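Local coordinates for odorant binding protein (AGAP010409-PA) (Anopheles gambiae, PDB 3L4A), which probably binds odorants or other small hydrophobic ligands, as a secreted, mostly helical member of the PBP/GOBP family of insect odorant-binding proteins, at residues A[16-21]-A[35-40]; A[6-11]-A[26-31]; A[75-80]-A[105-110]. All coordinates share one frame; numbering follows the deposited sequence. Where two conformers were deposited one is given.

Contact 1: residues A[16-21]-A[35-40]; sequences QGAAND and DPVTHC
Val37 lays its CG1 methyl against the peptide between Gly17 and Ala18, and this one side chain supplies most of the surface buried between the helix start at 35-40 and the loop 16-21. The tight part is small. CG1 stands anti to the backbone N (chi1 176°), which brings it to 3.6 Å from Gly17 C. The same methyl also meets Ala18 CB at 3.8 Å; the small methyl of this buried alanine lets Val37 CG1 reach the backbone N of Ala18. CG2, the other branch, faces Gln16 O at 3.9 Å. Gly17 fits here for two reasons: a backbone with phi at 90° and this shape calls for glycine, and the lack of a side chain lets Val37 come close. No hydrogen bond crosses the contact.

The loose side begins at once around this patch. The amide of Gln16 swings off toward solvent, and Gln16, Gly17 and Ala19 are all exposed, Ala19 turning its methyl away as the centre of an inverse gamma turn. Two residues before Val37, Asp35 is the N-cap of the helix. Thr38 N donates to Asp35 OD2 along a nearly straight line (173°), coming from above the carboxylate plane. Thr38 OG1 donates to Asp35 OD1 at 2.7 Å, on the syn side. One carboxylate thus serves both groups of Thr38 and fixes the first turn that carries Val37.

Asn20 caps the next helix through Leu23 N. Helix 21-28 lies against the same valine with Leu23 and Tyr27, and the Cys40-Cys97 disulfide ties helix 36-48 to helix 96-105.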
ATOM      1  N   GLN A  16       5.005  12.483 -10.556  1.00 15.29           N
ATOM      2  CA  GLN A  16       4.490  13.610 -11.319  1.00 15.33           C
ATOM      3  C   GLN A  16       3.076  13.948 -10.863  1.00 14.88           C
ATOM      4  O   GLN A  16       2.217  13.074 -10.803  1.00 14.40           O
ATOM      5  CB  GLN A  16       4.481  13.279 -12.810  1.00 23.21           C
ATOM      6  CG  GLN A  16       4.180  14.469 -13.709  1.00 30.66           C
ATOM      7  CD  GLN A  16       5.342  15.443 -13.798  1.00 44.24           C
ATOM      8  OE1 GLN A  16       6.344  15.302 -13.094  1.00 54.71           O
ATOM      9  NE2 GLN A  16       5.214  16.439 -14.668  1.00 54.43           N
ATOM     10  N   GLY A  17       2.846  15.206 -10.508  1.00 11.82           N
ATOM     11  CA  GLY A  17       1.522  15.651 -10.098  1.00 10.59           C
ATOM     12  C   GLY A  17       1.244  15.536  -8.608  1.00  8.03           C
ATOM     13  O   GLY A  17       0.302  16.126  -8.093  1.00 11.70           O
ATOM     14  N   ALA A  18       2.083  14.780  -7.896  1.00  8.86           N
ATOM     15  CA  ALA A  18       1.797  14.472  -6.499  1.00  6.77           C
ATOM     16  C   ALA A  18       2.201  15.551  -5.493  1.00  9.88           C
ATOM     17  O   ALA A  18       1.829  15.467  -4.321  1.00 12.53           O
ATOM     18  CB  ALA A  18       2.425  13.125  -6.110  1.00  7.91           C
ATOM     19  N   ALA A  19       2.960  16.551  -5.943  1.00 10.97           N
ATOM     20  CA  ALA A  19       3.329  17.680  -5.093  1.00 12.69           C
ATOM     21  C   ALA A  19       2.211  18.708  -5.179  1.00 12.15           C
ATOM     22  O   ALA A  19       2.424  19.857  -5.570  1.00 13.01           O
ATOM     23  CB  ALA A  19       4.659  18.278  -5.542  1.00 12.48           C
ATOM     24  N   ASN A  20       1.018  18.262  -4.816  1.00 11.99           N
ATOM     25  CA  ASN A  20      -0.218  18.998  -5.012  1.00 13.45           C
ATOM     26  C   ASN A  20      -0.835  19.194  -3.641  1.00 16.79           C
ATOM     27  O   ASN A  20      -1.010  18.229  -2.903  1.00 15.35           O
ATOM     28  CB  ASN A  20      -1.148  18.191  -5.928  1.00 14.15           C
ATOM     29  CG  ASN A  20      -2.513  18.822  -6.092  1.00 15.81           C
ATOM     30  OD1 ASN A  20      -3.464  18.453  -5.408  1.00 14.14           O
ATOM     31  ND2 ASN A  20      -2.625  19.767  -7.022  1.00 13.46           N
ATOM     32  N   ASP A  21      -1.126  20.442  -3.284  1.00 15.98           N
ATOM     33  CA  ASP A  21      -1.612  20.763  -1.942  1.00 20.24           C
ATOM     34  C   ASP A  21      -2.832  19.937  -1.559  1.00 16.99           C
ATOM     35  O   ASP A  21      -2.887  19.353  -0.474  1.00 21.99           O
ATOM     36  CB  ASP A  21      -1.971  22.250  -1.834  1.00 19.87           C
ATOM     37  CG  ASP A  21      -0.753  23.150  -1.781  1.00 34.91           C
ATOM     38  OD1 ASP A  21       0.363  22.639  -1.560  1.00 29.74           O
ATOM     39  OD2 ASP A  21      -0.916  24.377  -1.957  1.00 39.38           O
ATOM     40  N   ASP A  35      -7.272   7.834  -8.321  1.00 13.94           N
ATOM     41  CA  ASP A  35      -6.857   8.656  -9.454  1.00 13.30           C
ATOM     42  C   ASP A  35      -5.414   8.304  -9.831  1.00 13.16           C
ATOM     43  O   ASP A  35      -4.679   7.780  -9.005  1.00 11.74           O
ATOM     44  CB  ASP A  35      -6.990  10.140  -9.094  1.00 11.08           C
ATOM     45  CG  ASP A  35      -5.934  10.606  -8.110  1.00 11.71           C
ATOM     46  OD1 ASP A  35      -6.242  10.714  -6.908  1.00 13.63           O
ATOM     47  OD2 ASP A  35      -4.800  10.875  -8.548  1.00 12.16           O
ATOM     48  N   PRO A  36      -5.002   8.586 -11.074  1.00 10.83           N
ATOM     49  CA  PRO A  36      -3.687   8.138 -11.552  1.00 13.62           C
ATOM     50  C   PRO A  36      -2.497   8.652 -10.740  1.00  9.79           C
ATOM     51  O   PRO A  36      -1.523   7.922 -10.569  1.00 11.59           O
ATOM     52  CB  PRO A  36      -3.628   8.686 -12.980  1.00 19.05           C
ATOM     53  CG  PRO A  36      -5.054   8.806 -13.391  1.00 21.38           C
ATOM     54  CD  PRO A  36      -5.802   9.192 -12.152  1.00 17.37           C
ATOM     55  N   VAL A  37      -2.562   9.890 -10.263  1.00  9.94           N
ATOM     56  CA  VAL A  37      -1.478  10.441  -9.456  1.00  7.46           C
ATOM     57  C   VAL A  37      -1.371   9.675  -8.150  1.00 10.39           C
ATOM     58  O   VAL A  37      -0.292   9.208  -7.770  1.00  8.99           O
ATOM     59  CB  VAL A  37      -1.693  11.937  -9.164  1.00  9.72           C
ATOM     60  CG1 VAL A  37      -0.601  12.464  -8.239  1.00  9.13           C
ATOM     61  CG2 VAL A  37      -1.702  12.718 -10.467  1.00 10.88           C
ATOM     62  N   THR A  38      -2.499   9.533  -7.465  1.00  9.09           N
ATOM     63  CA  THR A  38      -2.528   8.781  -6.214  1.00  6.91           C
ATOM     64  C   THR A  38      -2.099   7.324  -6.410  1.00  6.90           C
ATOM     65  O   THR A  38      -1.458   6.746  -5.529  1.00  7.48           O
ATOM     66  CB  THR A  38      -3.907   8.850  -5.551  1.00 10.82           C
ATOM     67  OG1 THR A  38      -4.205  10.221  -5.250  1.00 10.96           O
ATOM     68  CG2 THR A  38      -3.917   8.065  -4.255  1.00 10.28           C
ATOM     69  N   HIS A  39      -2.449   6.727  -7.542  1.00  8.17           N
ATOM     70  CA  HIS A  39      -1.988   5.363  -7.802  1.00 10.31           C
ATOM     71  C   HIS A  39      -0.474   5.303  -7.695  1.00  8.59           C
ATOM     72  O   HIS A  39       0.087   4.440  -7.018  1.00  9.15           O
ATOM     73  CB  HIS A  39      -2.387   4.875  -9.193  1.00  9.44           C
ATOM     74  CG  HIS A  39      -3.861   4.728  -9.391  1.00 10.27           C
ATOM     75  ND1 HIS A  39      -4.418   4.528 -10.636  1.00 16.74           N
ATOM     76  CD2 HIS A  39      -4.894   4.761  -8.517  1.00  7.85           C
ATOM     77  CE1 HIS A  39      -5.731   4.434 -10.519  1.00 15.68           C
ATOM     78  NE2 HIS A  39      -6.047   4.573  -9.244  1.00 13.06           N
ATOM     79  N   CYS A  40       0.198   6.214  -8.387  1.00  7.63           N
ATOM     80  CA  CYS A  40       1.650   6.235  -8.369  1.00  8.71           C
ATOM     81  C   CYS A  40       2.211   6.641  -7.013  1.00  8.63           C
ATOM     82  O   CYS A  40       3.257   6.141  -6.598  1.00  8.30           O
ATOM     83  CB  CYS A  40       2.203   7.130  -9.482  1.00  8.86           C
ATOM     84  SG  CYS A  40       1.953   6.466 -11.147  1.00 11.54           S
TER

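Contact 2: residues A[6-11]-A[26-31]; sequences SVIESC and HYRANE
The guanidinium of Arg28 meets the carboxylate of Glu9 at its edge, with Glu9 OE1 in the guanidinium plane, while the two flat groups are turned 36° against each other. Arg28 NH2 donates to Glu9 OE1 at 2.9 Å along an almost straight line (172°), reaching the syn side of the oxygen in a salt bridge. A water accepts from Arg28 NE at 3.1 Å; it also lies beside Glu9 OE1, but so close that this second link is doubtful. The other carboxylate oxygen, OE2, forms a salt bridge with Lys24, so Glu9 probably keeps its negative charge between two cations.

Length and bend make this possible. Arg28 runs extended from CG to NE, whereas Glu9 folds at chi2 (-60°), and the two side chains cross at about a right angle. Beside the salt bridge, Ile8 CD1 lies 4.3 Å from Tyr27 O and 4.5 Å from the aliphatic CG of Arg28. Ile8 gives the largest share of the contact surface, its long branch reaching across to the other helix. Past Arg28 the helix ends in a Schellman motif, Asn30 taking positive phi: Glu31 N returns to His26 O and Asn30 N to Tyr27 O, the carbonyl that Ile8 approaches.

The Tyr27 ring turns toward helix 36-48, stacking on Phe41 while its OH bonds Thr38 OG1, and Cys11 is disulfide-linked to Cys44. Helices 5-14 and 21-28 are thereby both joined to helix 36-48.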
ATOM      1  N   SER A   6       8.738  12.076   6.046  1.00 27.39           N
ATOM      2  CA  SER A   6       9.834  12.103   5.082  1.00 15.11           C
ATOM      3  C   SER A   6       9.451  11.415   3.773  1.00 14.57           C
ATOM      4  O   SER A   6       9.686  11.943   2.684  1.00 14.69           O
ATOM      5  CB  SER A   6      11.074  11.441   5.690  1.00 16.95           C
ATOM      6  OG  SER A   6      12.142  11.394   4.767  1.00 19.12           O
ATOM      7  N   VAL A   7       8.856  10.234   3.892  1.00 20.38           N
ATOM      8  CA  VAL A   7       8.474   9.452   2.722  1.00 12.77           C
ATOM      9  C   VAL A   7       7.331  10.106   1.940  1.00 15.82           C
ATOM     10  O   VAL A   7       7.316  10.063   0.711  1.00 13.43           O
ATOM     11  CB  VAL A   7       8.130   7.997   3.116  1.00 18.20           C
ATOM     12  CG1 VAL A   7       7.534   7.252   1.951  1.00 20.73           C
ATOM     13  CG2 VAL A   7       9.374   7.281   3.609  1.00 22.95           C
ATOM     14  N   ILE A   8       6.395  10.740   2.639  1.00 15.21           N
ATOM     15  CA  ILE A   8       5.320  11.457   1.958  1.00 16.63           C
ATOM     16  C   ILE A   8       5.884  12.598   1.106  1.00 17.27           C
ATOM     17  O   ILE A   8       5.521  12.771  -0.067  1.00 12.56           O
ATOM     18  CB  ILE A   8       4.272  12.003   2.949  1.00 15.81           C
ATOM     19  CG1 ILE A   8       3.408  10.860   3.487  1.00 20.77           C
ATOM     20  CG2 ILE A   8       3.400  13.048   2.270  1.00 19.10           C
ATOM     21  CD1 ILE A   8       2.474  11.278   4.604  1.00 28.96           C
ATOM     22  N   GLU A   9       6.794  13.373   1.687  1.00 15.43           N
ATOM     23  CA  GLU A   9       7.384  14.479   0.952  1.00 13.81           C
ATOM     24  C   GLU A   9       8.210  13.991  -0.240  1.00 12.31           C
ATOM     25  O   GLU A   9       8.085  14.509  -1.344  1.00 12.65           O
ATOM     26  CB  GLU A   9       8.236  15.345   1.884  1.00 15.84           C
ATOM     27  CG  GLU A   9       7.486  15.805   3.137  1.00 15.53           C
ATOM     28  CD  GLU A   9       6.268  16.631   2.805  1.00 22.27           C
ATOM     29  OE1 GLU A   9       5.246  16.500   3.508  1.00 43.16           O
ATOM     30  OE2 GLU A   9       6.329  17.404   1.830  1.00 20.14           O
ATOM     31  N   SER A  10       9.048  12.977  -0.022  1.00  9.61           N
ATOM     32  CA  SER A  10       9.879  12.469  -1.105  1.00  9.06           C
ATOM     33  C   SER A  10       9.037  11.859  -2.221  1.00  8.26           C
ATOM     34  O   SER A  10       9.311  12.061  -3.397  1.00  8.52           O
ATOM     35  CB  SER A  10      10.894  11.462  -0.571  0.81  9.75           C
ATOM     36  OG  SER A  10      11.786  12.114   0.320  0.81 10.50           O
ATOM     37  N   CYS A  11       8.009  11.107  -1.850  1.00 10.18           N
ATOM     38  CA  CYS A  11       7.142  10.521  -2.866  1.00  9.43           C
ATOM     39  C   CYS A  11       6.330  11.579  -3.620  1.00 11.07           C
ATOM     40  O   CYS A  11       6.037  11.416  -4.802  1.00 11.31           O
ATOM     41  CB  CYS A  11       6.251   9.433  -2.275  1.00 10.18           C
ATOM     42  SG  CYS A  11       7.141   7.874  -2.036  1.00 10.62           S
ATOM     43  N   HIS A  26      -5.048  14.978   1.640  1.00 19.32           N
ATOM     44  CA  HIS A  26      -5.615  13.633   1.710  1.00 21.33           C
ATOM     45  C   HIS A  26      -4.582  12.642   2.226  1.00 23.68           C
ATOM     46  O   HIS A  26      -4.856  11.863   3.140  1.00 24.71           O
ATOM     47  CB  HIS A  26      -6.110  13.175   0.341  1.00 22.60           C
ATOM     48  CG  HIS A  26      -7.370  13.843  -0.105  1.00 23.85           C
ATOM     49  ND1 HIS A  26      -8.599  13.560   0.451  1.00 29.30           N
ATOM     50  CD2 HIS A  26      -7.598  14.762  -1.074  1.00 27.29           C
ATOM     51  CE1 HIS A  26      -9.527  14.286  -0.146  1.00 28.21           C
ATOM     52  NE2 HIS A  26      -8.946  15.023  -1.076  1.00 33.14           N
ATOM     53  N   TYR A  27      -3.387  12.676   1.645  1.00 16.56           N
ATOM     54  CA  TYR A  27      -2.349  11.715   2.004  1.00 15.65           C
ATOM     55  C   TYR A  27      -1.983  11.773   3.487  1.00 20.50           C
ATOM     56  O   TYR A  27      -1.759  10.740   4.125  1.00 21.39           O
ATOM     57  CB  TYR A  27      -1.099  11.925   1.145  1.00 14.29           C
ATOM     58  CG  TYR A  27      -1.345  11.842  -0.344  1.00 12.88           C
ATOM     59  CD1 TYR A  27      -2.457  11.180  -0.855  1.00 15.66           C
ATOM     60  CD2 TYR A  27      -0.452  12.412  -1.239  1.00 13.32           C
ATOM     61  CE1 TYR A  27      -2.675  11.103  -2.221  1.00 14.32           C
ATOM     62  CE2 TYR A  27      -0.652  12.328  -2.600  1.00  9.55           C
ATOM     63  CZ  TYR A  27      -1.765  11.680  -3.087  1.00 11.03           C
ATOM     64  OH  TYR A  27      -1.964  11.607  -4.444  1.00 11.61           O
ATOM     65  N   ARG A  28      -1.905  12.981   4.035  1.00 21.95           N
ATOM     66  CA  ARG A  28      -1.569  13.147   5.448  1.00 20.97           C
ATOM     67  C   ARG A  28      -2.726  12.684   6.334  1.00 26.40           C
ATOM     68  O   ARG A  28      -2.542  12.425   7.523  1.00 30.46           O
ATOM     69  CB  ARG A  28      -1.193  14.601   5.747  1.00 20.52           C
ATOM     70  CG  ARG A  28       0.104  15.036   5.082  1.00 24.31           C
ATOM     71  CD  ARG A  28       0.305  16.542   5.156  1.00 39.36           C
ATOM     72  NE  ARG A  28       1.622  16.935   4.661  1.00 41.97           N
ATOM     73  CZ  ARG A  28       1.945  18.173   4.297  1.00 46.02           C
ATOM     74  NH1 ARG A  28       1.044  19.142   4.365  1.00 47.13           N
ATOM     75  NH2 ARG A  28       3.170  18.440   3.857  1.00 38.76           N
ATOM     76  N   ALA A  29      -3.912  12.576   5.743  1.00 19.54           N
ATOM     77  CA  ALA A  29      -5.096  12.088   6.446  1.00 26.86           C
ATOM     78  C   ALA A  29      -5.343  10.608   6.142  1.00 33.94           C
ATOM     79  O   ALA A  29      -6.422  10.079   6.411  1.00 30.26           O
ATOM     80  CB  ALA A  29      -6.315  12.914   6.063  1.00 30.18           C
ATOM     81  N   ASN A  30      -4.336   9.949   5.575  1.00 25.80           N
ATOM     82  CA  ASN A  30      -4.450   8.548   5.173  1.00 22.64           C
ATOM     83  C   ASN A  30      -5.626   8.289   4.230  1.00 26.50           C
ATOM     84  O   ASN A  30      -6.267   7.237   4.280  1.00 28.60           O
ATOM     85  CB  ASN A  30      -4.511   7.639   6.400  1.00 33.31           C
ATOM     86  CG  ASN A  30      -3.206   7.623   7.166  1.00 34.50           C
ATOM     87  OD1 ASN A  30      -2.138   7.412   6.589  1.00 35.24           O
ATOM     88  ND2 ASN A  30      -3.284   7.848   8.473  1.00 39.73           N
ATOM     89  N   GLU A  31      -5.891   9.263   3.367  1.00 22.58           N
ATOM     90  CA  GLU A  31      -6.944   9.149   2.372  0.56 21.65           C
ATOM     91  C   GLU A  31      -6.315   9.075   0.985  1.00 21.44           C
ATOM     92  O   GLU A  31      -5.581   9.974   0.586  1.00 20.69           O
ATOM     93  CB  GLU A  31      -7.885  10.351   2.467  0.56 24.03           C
ATOM     94  CG  GLU A  31      -8.493  10.541   3.849  0.56 22.88           C
ATOM     95  CD  GLU A  31      -9.189  11.877   4.005  0.56 26.98           C
ATOM     96  OE1 GLU A  31      -8.876  12.810   3.233  0.56 21.74           O
ATOM     97  OE2 GLU A  31     -10.046  11.997   4.904  0.56 22.02           O
TER
HETATM   98  O   HOH W   1       4.053  15.099   5.265  1.00 36.31           O

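Contact 3: residues A[75-80]-A[105-110]; sequences EEFVAK and QCLRED
This is a buried contact between an aromatic edge and a carboxylate, backed by a leucine, where helix 75-87 faces the turn and first residues of helix 108-117. Phe77 and Asp110 carry it. Asp110 OD1 lies near the plane of the phenyl ring, 3.5 Å from Phe77 CE2 and 3.8 Å from CD2. Each residue type suits its place: Phe77 offers the slightly positive C-H edge of its ring, Asp110 the oxygen that faces it. The carboxylate stands almost upright to that ring, with their planes 86° apart.

Phe77 has CG anti to its own N (chi1 173°), a setting that carries the ring across to the other segment. Its far atom CZ comes to 4.4 Å from Leu107 CD2 in one of the two conformers of that leucine, a light and doubtful apolar touch. Leu107 is the N-cap residue, and a type I turn from Gln105 to Arg108 brings it beside the phenylalanine. Asp110 OD1 also accepts from an ammonium ion, probably from the crystallisation liquor, and makes a weak hydrogen bond to His81 NE2. Lys80 NZ, 5.2 Å from Asp110 OD1, may add a mild electrostatic attraction.

Trp64 of helix 60-66 and His81 of helix 75-87 both meet Phe77 edge-to-face. The Cys84-Cys106 disulfide joins helix 75-87 covalently to the turn before helix 108-117.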
ATOM      1  N   GLU A  75      -2.141 -16.211  11.063  1.00  9.24           N
ATOM      2  CA  GLU A  75      -2.306 -17.028   9.877  0.60  8.16           C
ATOM      3  C   GLU A  75      -3.500 -16.591   9.025  1.00  8.75           C
ATOM      4  O   GLU A  75      -3.414 -16.587   7.798  1.00  9.68           O
ATOM      5  CB  GLU A  75      -2.447 -18.505  10.267  0.60 11.42           C
ATOM      6  CG  GLU A  75      -2.596 -19.442   9.084  0.60  9.49           C
ATOM      7  CD  GLU A  75      -3.127 -20.809   9.479  0.60 22.34           C
ATOM      8  OE1 GLU A  75      -3.240 -21.084  10.691  0.60 15.87           O
ATOM      9  OE2 GLU A  75      -3.438 -21.607   8.569  0.60 17.92           O
ATOM     10  N   GLU A  76      -4.606 -16.228   9.672  1.00 10.29           N
ATOM     11  CA  GLU A  76      -5.795 -15.839   8.913  1.00  8.78           C
ATOM     12  C   GLU A  76      -5.604 -14.505   8.205  1.00  9.15           C
ATOM     13  O   GLU A  76      -6.204 -14.280   7.165  1.00  8.92           O
ATOM     14  CB  GLU A  76      -7.057 -15.827   9.789  1.00 13.70           C
ATOM     15  CG  GLU A  76      -7.036 -14.869  10.948  1.00 18.47           C
ATOM     16  CD  GLU A  76      -6.552 -15.516  12.241  1.00 26.57           C
ATOM     17  OE1 GLU A  76      -7.213 -15.301  13.278  1.00 27.85           O
ATOM     18  OE2 GLU A  76      -5.523 -16.239  12.229  1.00 17.28           O
ATOM     19  N   PHE A  77      -4.770 -13.628   8.762  1.00  8.72           N
ATOM     20  CA  PHE A  77      -4.441 -12.361   8.100  1.00  8.31           C
ATOM     21  C   PHE A  77      -3.656 -12.647   6.820  1.00  8.55           C
ATOM     22  O   PHE A  77      -3.950 -12.112   5.745  1.00  9.30           O
ATOM     23  CB  PHE A  77      -3.627 -11.479   9.056  1.00  9.10           C
ATOM     24  CG  PHE A  77      -3.094 -10.212   8.439  1.00  8.50           C
ATOM     25  CD1 PHE A  77      -1.857 -10.195   7.804  1.00  8.70           C
ATOM     26  CD2 PHE A  77      -3.813  -9.028   8.526  1.00  9.56           C
ATOM     27  CE1 PHE A  77      -1.356  -9.021   7.250  1.00  9.27           C
ATOM     28  CE2 PHE A  77      -3.315  -7.860   7.977  1.00 10.13           C
ATOM     29  CZ  PHE A  77      -2.092  -7.857   7.340  1.00 11.23           C
ATOM     30  N   VAL A  78      -2.655 -13.512   6.921  1.00  7.72           N
ATOM     31  CA  VAL A  78      -1.866 -13.875   5.766  1.00  8.06           C
ATOM     32  C   VAL A  78      -2.747 -14.560   4.713  1.00  9.90           C
ATOM     33  O   VAL A  78      -2.713 -14.206   3.539  1.00  9.17           O
ATOM     34  CB  VAL A  78      -0.697 -14.793   6.156  1.00  9.67           C
ATOM     35  CG1 VAL A  78       0.052 -15.241   4.924  1.00 12.41           C
ATOM     36  CG2 VAL A  78       0.232 -14.070   7.149  1.00 10.98           C
ATOM     37  N   ALA A  79      -3.540 -15.542   5.138  1.00  9.33           N
ATOM     38  CA  ALA A  79      -4.389 -16.285   4.213  1.00  9.00           C
ATOM     39  C   ALA A  79      -5.390 -15.386   3.502  1.00  8.18           C
ATOM     40  O   ALA A  79      -5.577 -15.483   2.291  1.00  8.51           O
ATOM     41  CB  ALA A  79      -5.135 -17.373   4.962  1.00 11.52           C
ATOM     42  N   LYS A  80      -6.046 -14.531   4.272  1.00  8.55           N
ATOM     43  CA  LYS A  80      -7.088 -13.685   3.720  1.00  7.79           C
ATOM     44  C   LYS A  80      -6.508 -12.743   2.676  1.00  8.25           C
ATOM     45  O   LYS A  80      -7.072 -12.582   1.592  1.00  8.20           O
ATOM     46  CB  LYS A  80      -7.832 -12.944   4.829  1.00  9.99           C
ATOM     47  CG  LYS A  80      -7.137 -11.760   5.420  1.00 17.72           C
ATOM     48  CD  LYS A  80      -7.928 -11.254   6.633  1.00 16.33           C
ATOM     49  CE  LYS A  80      -9.390 -10.956   6.280  1.00 15.76           C
ATOM     50  NZ  LYS A  80     -10.113 -10.270   7.413  1.00 25.67           N
ATOM     51  N   GLN A 105      -5.613  -2.001  -2.081  1.00  8.38           N
ATOM     52  CA  GLN A 105      -7.035  -2.021  -1.762  1.00  9.96           C
ATOM     53  C   GLN A 105      -7.413  -3.232  -0.901  1.00 10.68           C
ATOM     54  O   GLN A 105      -8.358  -3.167  -0.111  1.00 10.57           O
ATOM     55  CB  GLN A 105      -7.889  -1.970  -3.028  1.00  9.87           C
ATOM     56  CG  GLN A 105      -7.874  -0.614  -3.726  1.00 12.79           C
ATOM     57  CD  GLN A 105      -8.729  -0.606  -4.966  1.00 21.51           C
ATOM     58  OE1 GLN A 105      -9.435   0.365  -5.239  1.00 27.02           O
ATOM     59  NE2 GLN A 105      -8.682  -1.697  -5.722  1.00 20.18           N
ATOM     60  N   CYS A 106      -6.677  -4.328  -1.041  1.00  7.69           N
ATOM     61  CA  CYS A 106      -6.939  -5.504  -0.212  1.00  8.57           C
ATOM     62  C   CYS A 106      -6.775  -5.202   1.269  1.00 10.71           C
ATOM     63  O   CYS A 106      -7.460  -5.794   2.102  1.00 12.69           O
ATOM     64  CB  CYS A 106      -6.012  -6.650  -0.597  1.00  8.25           C
ATOM     65  SG  CYS A 106      -6.554  -7.501  -2.088  1.00 11.26           S
ATOM     66  N   LEU A 107      -5.890  -4.266   1.590  1.00  8.97           N
ATOM     67  CA  LEU A 107      -5.571  -3.972   2.989  1.00 10.48           C
ATOM     68  C   LEU A 107      -6.299  -2.734   3.515  1.00 13.27           C
ATOM     69  O   LEU A 107      -6.038  -2.288   4.631  1.00 11.32           O
ATOM     70  CB  LEU A 107      -4.054  -3.874   3.204  0.54 13.30           C
ATOM     71  CG  LEU A 107      -3.299  -5.213   3.243  0.54 12.35           C
ATOM     72  CD1 LEU A 107      -3.072  -5.765   1.847  0.54 12.36           C
ATOM     73  CD2 LEU A 107      -1.970  -5.074   3.972  0.54 15.25           C
ATOM     74  N   ARG A 108      -7.213  -2.184   2.720  1.00 12.24           N
ATOM     75  CA  ARG A 108      -7.911  -0.959   3.111  1.00 12.16           C
ATOM     76  C   ARG A 108      -8.620  -1.100   4.457  1.00 12.00           C
ATOM     77  O   ARG A 108      -8.437  -0.265   5.344  1.00 12.37           O
ATOM     78  CB  ARG A 108      -8.906  -0.532   2.023  1.00 16.20           C
ATOM     79  CG  ARG A 108      -9.852   0.592   2.458  1.00 19.84           C
ATOM     80  CD  ARG A 108     -10.781   1.016   1.324  1.00 23.04           C
ATOM     81  NE  ARG A 108     -11.729   2.039   1.762  1.00 29.62           N
ATOM     82  CZ  ARG A 108     -12.895   2.278   1.170  1.00 37.89           C
ATOM     83  NH1 ARG A 108     -13.261   1.564   0.114  1.00 39.34           N
ATOM     84  NH2 ARG A 108     -13.698   3.229   1.635  1.00 33.79           N
ATOM     85  N   GLU A 109      -9.429  -2.140   4.603  1.00 14.33           N
ATOM     86  CA  GLU A 109     -10.196  -2.333   5.832  1.00 13.10           C
ATOM     87  C   GLU A 109      -9.278  -2.430   7.053  1.00 16.78           C
ATOM     88  O   GLU A 109      -9.603  -1.914   8.117  1.00 13.63           O
ATOM     89  CB  GLU A 109     -11.102  -3.567   5.735  1.00 15.24           C
ATOM     90  CG  GLU A 109     -12.276  -3.427   4.774  1.00 18.67           C
ATOM     91  CD  GLU A 109     -11.929  -3.817   3.348  1.00 21.09           C
ATOM     92  OE1 GLU A 109     -12.865  -3.924   2.522  1.00 21.90           O
ATOM     93  OE2 GLU A 109     -10.728  -4.021   3.054  1.00 16.46           O
ATOM     94  N   ASP A 110      -8.133  -3.092   6.897  1.00 13.29           N
ATOM     95  CA  ASP A 110      -7.195  -3.253   7.999  1.00  9.90           C
ATOM     96  C   ASP A 110      -6.600  -1.920   8.430  1.00 13.16           C
ATOM     97  O   ASP A 110      -6.508  -1.621   9.624  1.00 12.89           O
ATOM     98  CB  ASP A 110      -6.075  -4.214   7.599  1.00 12.39           C
ATOM     99  CG  ASP A 110      -6.599  -5.540   7.105  1.00 15.92           C
ATOM    100  OD1 ASP A 110      -6.574  -6.511   7.883  1.00 17.05           O
ATOM    101  OD2 ASP A 110      -7.057  -5.603   5.947  1.00 21.72           O
TER

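From the N terminus, helix 5-14 enters contact 2, the loop 16-21 enters contact 1, and helix 21-28 then returns to close contact 2 before helix 36-48 closes contact 1. The two loops therefore cross rather than nest, and the contacts touch through side chains of helices 21-28 and 36-48. Together they bind the first three helices and their connection into one side of the fold. Contact 3 opens only later, closing the segment from helix 75-87 to helix 108-117 on the opposite side of the chain's centre, about 25 Å from contact 1 and 22 Å from contact 2, measured between centres.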